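Glycosyl hydrolase, family 31/fibronectin type III domain protein (Clostridium perfringens, PDB 4UAP) binds galacto-configured sugars such as GalNAc through this beta-sandwich carbohydrate-binding module of family 32, probably bringing the parent glycoside hydrolase to its glycans. Local coordinates at residues 81-85 and 132-136. Residues are numbered along the deposited sequence; the frame is centred on the assembly and turned at random.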
loop_
_atom_site.group_PDB
_atom_site.type_symbol
_atom_site.label_atom_id
_atom_site.label_comp_id
_atom_site.label_asym_id
_atom_site.label_seq_id
_atom_site.Cartn_x
_atom_site.Cartn_y
_atom_site.Cartn_z
ATOM N N THR A 81 -16.979 3.493 -7.949
ATOM C CA THR A 81 -16.967 2.178 -7.315
ATOM C C THR A 81 -15.527 1.648 -7.271
ATOM O O THR A 81 -14.701 2.023 -8.100
ATOM C CB THR A 81 -17.857 1.169 -8.056
ATOM O OG1 THR A 81 -17.388 1.037 -9.404
ATOM C CG2 THR A 81 -19.327 1.634 -8.061
ATOM N N ILE A 82 -15.230 0.780 -6.309
ATOM C CA ILE A 82 -13.874 0.249 -6.172
ATOM C C ILE A 82 -13.614 -0.831 -7.239
ATOM O O ILE A 82 -14.463 -1.696 -7.493
ATOM C CB ILE A 82 -13.640 -0.319 -4.764
ATOM C CG1 ILE A 82 -12.148 -0.556 -4.517
ATOM C CG2 ILE A 82 -14.467 -1.596 -4.543
ATOM C CD1 ILE A 82 -11.787 -0.604 -3.033
ATOM N N ASN A 83 -12.451 -0.764 -7.882
ATOM C CA ASN A 83 -12.140 -1.702 -8.957
ATOM C C ASN A 83 -11.892 -3.104 -8.422
ATOM O O ASN A 83 -11.470 -3.283 -7.282
ATOM C CB ASN A 83 -10.927 -1.218 -9.765
ATOM C CG ASN A 83 -10.598 -2.136 -10.934
ATOM O OD1 ASN A 83 -9.645 -2.913 -10.877
ATOM N ND2 ASN A 83 -11.401 -2.056 -12.000
ATOM N N ILE A 84 -12.164 -4.102 -9.250
ATOM C CA ILE A 84 -12.001 -5.494 -8.856
ATOM C C ILE A 84 -10.544 -5.856 -8.463
ATOM O O ILE A 84 -10.310 -6.782 -7.678
ATOM C CB ILE A 84 -12.495 -6.414 -9.997
ATOM C CG1 ILE A 84 -12.697 -7.849 -9.509
ATOM C CG2 ILE A 84 -11.566 -6.337 -11.193
ATOM C CD1 ILE A 84 -13.262 -8.780 -10.587
ATOM N N ALA A 85 -9.563 -5.118 -8.984
ATOM C CA ALA A 85 -8.162 -5.409 -8.663
ATOM C C ALA A 85 -7.692 -4.703 -7.384
ATOM O O ALA A 85 -6.585 -4.950 -6.911
ATOM C CB ALA A 85 -7.261 -5.024 -9.840
ATOM N N ASP A 132 -5.792 -9.228 1.017
ATOM C CA ASP A 132 -6.754 -9.676 0.025
ATOM C C ASP A 132 -7.055 -8.556 -0.965
ATOM O O ASP A 132 -6.910 -7.370 -0.643
ATOM C CB ASP A 132 -8.044 -10.135 0.709
ATOM C CG ASP A 132 -8.880 -11.041 -0.168
ATOM O OD1 ASP A 132 -8.326 -11.611 -1.135
ATOM O OD2 ASP A 132 -10.094 -11.191 0.114
ATOM N N SER A 133 -7.449 -8.938 -2.173
ATOM C CA SER A 133 -7.973 -7.989 -3.151
ATOM C C SER A 133 -9.424 -8.362 -3.474
ATOM O O SER A 133 -9.940 -9.352 -2.965
ATOM C CB SER A 133 -7.137 -7.993 -4.425
ATOM O OG SER A 133 -7.427 -9.146 -5.197
ATOM N N HIS A 134 -10.078 -7.572 -4.316
ATOM C CA HIS A 134 -11.448 -7.874 -4.719
ATOM C C HIS A 134 -11.540 -8.906 -5.829
ATOM O O HIS A 134 -12.629 -9.177 -6.328
ATOM C CB HIS A 134 -12.165 -6.597 -5.152
ATOM C CG HIS A 134 -12.532 -5.716 -4.004
ATOM N ND1 HIS A 134 -11.697 -4.728 -3.531
ATOM C CD2 HIS A 134 -13.620 -5.711 -3.196
ATOM C CE1 HIS A 134 -12.264 -4.134 -2.494
ATOM N NE2 HIS A 134 -13.431 -4.712 -2.272
ATOM N N LYS A 135 -10.409 -9.484 -6.220
ATOM C CA LYS A 135 -10.414 -10.420 -7.346
ATOM C C LYS A 135 -9.906 -11.777 -6.915
ATOM O O LYS A 135 -10.671 -12.733 -6.847
ATOM C CB LYS A 135 -9.573 -9.880 -8.509
ATOM C CG LYS A 135 -9.738 -10.657 -9.810
ATOM C CD LYS A 135 -8.851 -10.063 -10.883
ATOM C CE LYS A 135 -8.933 -10.863 -12.182
ATOM N NZ LYS A 135 -8.087 -10.227 -13.242
ATOM N N ASP A 136 -8.613 -11.855 -6.615
ATOM C CA ASP A 136 -7.996 -13.110 -6.196
ATOM C C ASP A 136 -6.621 -12.834 -5.607
ATOM O O ASP A 136 -6.145 -11.700 -5.640
ATOM C CB ASP A 136 -7.881 -14.100 -7.363
ATOM C CG ASP A 136 -7.096 -13.536 -8.554
ATOM O OD1 ASP A 136 -5.962 -13.029 -8.373
ATOM O OD2 ASP A 136 -7.616 -13.607 -9.691
#
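Ile82 lays its CG2 methyl over one face of the His134 imidazole, a CH-pi contact with CG2 4.1 Å from the ring centroid and 18° off the ring normal, displaced toward the rim. The other branch closes on the same part of the ring: with CG1 anti to the backbone N (chi1 -166°), Ile82 CD1 comes within 3.6 Å of His134 CE1. Two branches of one isoleucine thus press on a ring whose rotation is also restrained, because His134 ND1 is hydrogen-bonded to the backbone O of Ala86. The packing stays close at the neighbouring backbone, where Ile84 O lies 3.1 Å from His134 CB. That carbonyl is equally near Lys135 N, but the angle is too poor for a hydrogen bond, and no hydrogen bond links the two segments. Each is shaped from within instead. In an Asx turn, Asn83 OD1 accepts from Ala85 N at 2.9 Å, the donor standing above the carbonyl plane, while Asn83 ND2 binds Asn77 OD1; in an ST turn, Ser133 OG accepts from Lys135 N at 3.2 Å. The contact illustrates how a beta-sandwich carbohydrate-binding module of family 32 builds its sugar site from loops: the loop leading into strand 87-96 is packed against the turn that follows strand 125-133, and it carries Ala85, which touches the bound GalNAc. Toward solvent the fit slackens. The exposed side chains of Ile84 and Lys135 meet through the outer branch of the isoleucine and the first carbons of the lysine, Ile84 CG1 lying 3.9 Å from Lys135 CB and Ile84 CD1 4.1 Å from Lys135 CG, and beyond CG the extended lysine chain leads away from the loop.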